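Local coordinates for nonribosomal peptide synthase (Streptomyces sp. MJ635-86F5, PDB 5JJP), which probably activates an aliphatic beta-amino acid as its adenylate at the expense of ATP, as an adenylation enzyme of the ANL superfamily, at residues A[114-124]-A[141-149]. Residues are numbered along the deposited sequence; the frame is centred on the assembly and turned at random.
Sequences TIPETPVQRLR and GSREGLPPG
R143 pushes its guanidinium into the turn ahead of helix 120-130 and grips T118 O end-on, the oxygen lying in the plane of the group. NH2 of R143 lies 2.7 Å from T118 O, in the carbonyl plane on a lone pair. NH1 of R143 bonds the same T118 O at 2.9 Å, almost in line with the C=O bond. CG of R143 stands anti to the backbone N (chi1 166°), and the chain then folds at chi2 and chi3 to bring NH1 and NH2 up to T118 O. P116 O lies over one face and L123 CD2 over the opposite face, both offset toward the rim. E90 on strand 87-90 forms a salt bridge with R143 NE. The turn, type I from I115 to T118, is closed by T118 OG1 and T118 N, which both bond I115 O.

Further along the helix, R124 NE donates to G145 O at 3.2 Å, while V120 CG2 lies over the centre of the R124 guanidinium. L123 CD2 also meets L146 CD2.

Two arginines, one from each segment, thus each bond a backbone carbonyl of the other. The paired bonds, a contact on each face and the carboxylate should restrict rotation of R143 and probably stabilise its positive charge.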
loop_
_atom_site.group_PDB
_atom_site.type_symbol
_atom_site.label_atom_id
_atom_site.label_comp_id
_atom_site.label_asym_id
_atom_site.label_seq_id
_atom_site.Cartn_x
_atom_site.Cartn_y
_atom_site.Cartn_z
ATOM N N THR A 114 -5.357 5.099 -9.765
ATOM C CA THR A 114 -4.803 6.069 -10.696
ATOM C C THR A 114 -5.060 7.465 -10.120
ATOM O O THR A 114 -5.955 7.636 -9.281
ATOM C CB THR A 114 -5.488 5.775 -12.060
ATOM O OG1 THR A 114 -4.690 4.837 -12.812
ATOM C CG2 THR A 114 -5.664 6.913 -12.854
ATOM N N ILE A 115 -4.318 8.458 -10.559
ATOM C CA ILE A 115 -4.670 9.842 -10.246
ATOM C C ILE A 115 -4.906 10.644 -11.507
ATOM O O ILE A 115 -4.489 10.212 -12.600
ATOM C CB ILE A 115 -3.619 10.509 -9.377
ATOM C CG1 ILE A 115 -2.221 10.354 -9.999
ATOM C CG2 ILE A 115 -3.644 9.872 -7.988
ATOM C CD1 ILE A 115 -1.168 11.264 -9.350
ATOM N N PRO A 116 -5.629 11.775 -11.370
ATOM C CA PRO A 116 -5.902 12.635 -12.525
ATOM C C PRO A 116 -4.663 12.995 -13.348
ATOM O O PRO A 116 -4.751 13.094 -14.581
ATOM C CB PRO A 116 -6.535 13.896 -11.889
ATOM C CG PRO A 116 -7.210 13.371 -10.648
ATOM C CD PRO A 116 -6.312 12.276 -10.150
ATOM N N GLU A 117 -3.524 13.141 -12.664
ATOM C CA GLU A 117 -2.267 13.541 -13.288
ATOM C C GLU A 117 -1.551 12.393 -13.962
ATOM O O GLU A 117 -0.492 12.582 -14.542
ATOM C CB GLU A 117 -1.363 14.156 -12.224
ATOM C CG GLU A 117 -1.902 15.460 -11.605
ATOM C CD GLU A 117 -2.928 15.256 -10.497
ATOM O OE1 GLU A 117 -3.023 14.163 -9.937
ATOM O OE2 GLU A 117 -3.675 16.209 -10.198
ATOM N N THR A 118 -2.046 11.176 -13.788
ATOM C CA THR A 118 -1.460 10.039 -14.479
ATOM C C THR A 118 -1.573 10.299 -16.011
ATOM O O THR A 118 -2.685 10.512 -16.529
ATOM C CB THR A 118 -2.204 8.730 -14.147
ATOM O OG1 THR A 118 -2.133 8.444 -12.741
ATOM C CG2 THR A 118 -1.564 7.558 -14.897
ATOM N N PRO A 119 -0.440 10.265 -16.725
ATOM C CA PRO A 119 -0.432 10.533 -18.165
ATOM C C PRO A 119 -1.394 9.645 -18.939
ATOM O O PRO A 119 -1.433 8.423 -18.748
ATOM C CB PRO A 119 1.008 10.221 -18.574
ATOM C CG PRO A 119 1.813 10.395 -17.306
ATOM C CD PRO A 119 0.894 9.831 -16.250
ATOM N N VAL A 120 -2.169 10.273 -19.810
ATOM C CA VAL A 120 -3.160 9.587 -20.599
ATOM C C VAL A 120 -2.557 8.383 -21.423
ATOM O O VAL A 120 -3.203 7.357 -21.591
ATOM C CB VAL A 120 -3.938 10.640 -21.460
ATOM C CG1 VAL A 120 -3.025 11.179 -22.562
ATOM C CG2 VAL A 120 -5.222 10.075 -22.104
ATOM N N GLN A 121 -1.328 8.512 -21.908
ATOM C CA GLN A 121 -0.689 7.434 -22.628
ATOM C C GLN A 121 -0.529 6.193 -21.762
ATOM O O GLN A 121 -0.781 5.073 -22.213
ATOM C CB GLN A 121 0.682 7.864 -23.168
ATOM C CG GLN A 121 1.525 6.710 -23.716
ATOM C CD GLN A 121 2.826 7.180 -24.384
ATOM O OE1 GLN A 121 3.356 8.266 -24.090
ATOM N NE2 GLN A 121 3.357 6.343 -25.284
ATOM N N ARG A 122 -0.115 6.385 -20.523
ATOM C CA ARG A 122 -0.013 5.268 -19.542
ATOM C C ARG A 122 -1.364 4.685 -19.179
ATOM O O ARG A 122 -1.554 3.487 -19.123
ATOM C CB ARG A 122 0.682 5.747 -18.268
ATOM C CG ARG A 122 0.968 4.617 -17.306
ATOM C CD ARG A 122 1.661 5.130 -16.063
ATOM N NE ARG A 122 1.879 4.034 -15.126
ATOM C CZ ARG A 122 2.794 3.072 -15.278
ATOM N NH1 ARG A 122 3.591 3.042 -16.340
ATOM N NH2 ARG A 122 2.887 2.134 -14.355
ATOM N N LEU A 123 -2.315 5.556 -18.973
ATOM C CA LEU A 123 -3.678 5.145 -18.702
ATOM C C LEU A 123 -4.273 4.315 -19.847
ATOM O O LEU A 123 -4.838 3.245 -19.622
ATOM C CB LEU A 123 -4.541 6.365 -18.442
ATOM C CG LEU A 123 -6.003 6.096 -18.132
ATOM C CD1 LEU A 123 -6.056 5.191 -16.922
ATOM C CD2 LEU A 123 -6.728 7.400 -17.854
ATOM N N ARG A 124 -4.067 4.750 -21.074
ATOM C CA ARG A 124 -4.496 3.954 -22.243
ATOM C C ARG A 124 -3.762 2.612 -22.360
ATOM O O ARG A 124 -4.371 1.604 -22.766
ATOM C CB ARG A 124 -4.355 4.734 -23.547
ATOM C CG ARG A 124 -5.479 5.727 -23.788
ATOM C CD ARG A 124 -5.381 6.280 -25.226
ATOM N NE ARG A 124 -6.033 7.580 -25.346
ATOM C CZ ARG A 124 -5.454 8.752 -25.637
ATOM N NH1 ARG A 124 -4.154 8.858 -25.892
ATOM N NH2 ARG A 124 -6.212 9.839 -25.683
ATOM N N GLY A 141 -13.851 14.628 -11.081
ATOM C CA GLY A 141 -12.942 14.134 -12.128
ATOM C C GLY A 141 -13.356 14.624 -13.489
ATOM O O GLY A 141 -14.543 14.760 -13.750
ATOM N N SER A 142 -12.399 14.901 -14.355
ATOM C CA SER A 142 -12.752 15.274 -15.712
ATOM C C SER A 142 -11.741 14.695 -16.649
ATOM O O SER A 142 -11.199 15.370 -17.511
ATOM C CB SER A 142 -12.838 16.797 -15.864
ATOM O OG SER A 142 -11.550 17.375 -15.618
ATOM N N ARG A 143 -11.518 13.403 -16.501
ATOM C CA ARG A 143 -10.503 12.779 -17.333
ATOM C C ARG A 143 -10.939 12.802 -18.812
ATOM O O ARG A 143 -12.036 12.382 -19.147
ATOM C CB ARG A 143 -10.245 11.347 -16.832
ATOM C CG ARG A 143 -9.462 10.458 -17.812
ATOM C CD ARG A 143 -8.005 10.913 -17.941
ATOM N NE ARG A 143 -7.203 10.481 -16.812
ATOM C CZ ARG A 143 -5.890 10.598 -16.744
ATOM N NH1 ARG A 143 -5.194 11.125 -17.756
ATOM N NH2 ARG A 143 -5.257 10.170 -15.669
ATOM N N GLU A 144 -10.026 13.197 -19.680
ATOM C CA GLU A 144 -10.162 13.125 -21.131
ATOM C C GLU A 144 -9.303 12.005 -21.730
ATOM O O GLU A 144 -8.305 11.581 -21.136
ATOM C CB GLU A 144 -9.545 14.376 -21.824
ATOM C CG GLU A 144 -10.175 15.761 -21.729
ATOM C CD GLU A 144 -9.200 16.876 -22.209
ATOM O OE1 GLU A 144 -7.974 16.636 -22.347
ATOM O OE2 GLU A 144 -9.679 18.022 -22.448
ATOM N N GLY A 145 -9.655 11.604 -22.952
ATOM C CA GLY A 145 -8.911 10.558 -23.709
ATOM C C GLY A 145 -9.437 9.130 -23.524
ATOM O O GLY A 145 -8.792 8.163 -23.935
ATOM N N LEU A 146 -10.586 8.983 -22.880
ATOM C CA LEU A 146 -11.083 7.629 -22.633
ATOM C C LEU A 146 -11.700 6.939 -23.865
ATOM O O LEU A 146 -12.350 7.591 -24.694
ATOM C CB LEU A 146 -12.123 7.608 -21.551
ATOM C CG LEU A 146 -11.578 7.993 -20.182
ATOM C CD1 LEU A 146 -12.727 8.366 -19.290
ATOM C CD2 LEU A 146 -10.739 6.907 -19.529
ATOM N N PRO A 147 -11.514 5.622 -23.978
ATOM C CA PRO A 147 -12.242 4.980 -25.074
ATOM C C PRO A 147 -13.774 5.050 -24.880
ATOM O O PRO A 147 -14.286 4.899 -23.784
ATOM C CB PRO A 147 -11.622 3.562 -25.128
ATOM C CG PRO A 147 -10.393 3.616 -24.258
ATOM C CD PRO A 147 -10.640 4.683 -23.255
ATOM N N PRO A 148 -14.487 5.435 -25.929
ATOM C CA PRO A 148 -15.911 5.182 -25.983
ATOM C C PRO A 148 -16.181 3.667 -26.109
ATOM O O PRO A 148 -15.307 2.913 -26.578
ATOM C CB PRO A 148 -16.333 5.858 -27.284
ATOM C CG PRO A 148 -15.132 6.456 -27.915
ATOM C CD PRO A 148 -13.935 5.923 -27.210
ATOM N N GLY A 149 -17.299 3.150 -25.613
ATOM C CA GLY A 149 -17.900 3.485 -24.338
ATOM C C GLY A 149 -17.390 2.568 -23.235
ATOM O O GLY A 149 -17.974 1.551 -22.880
#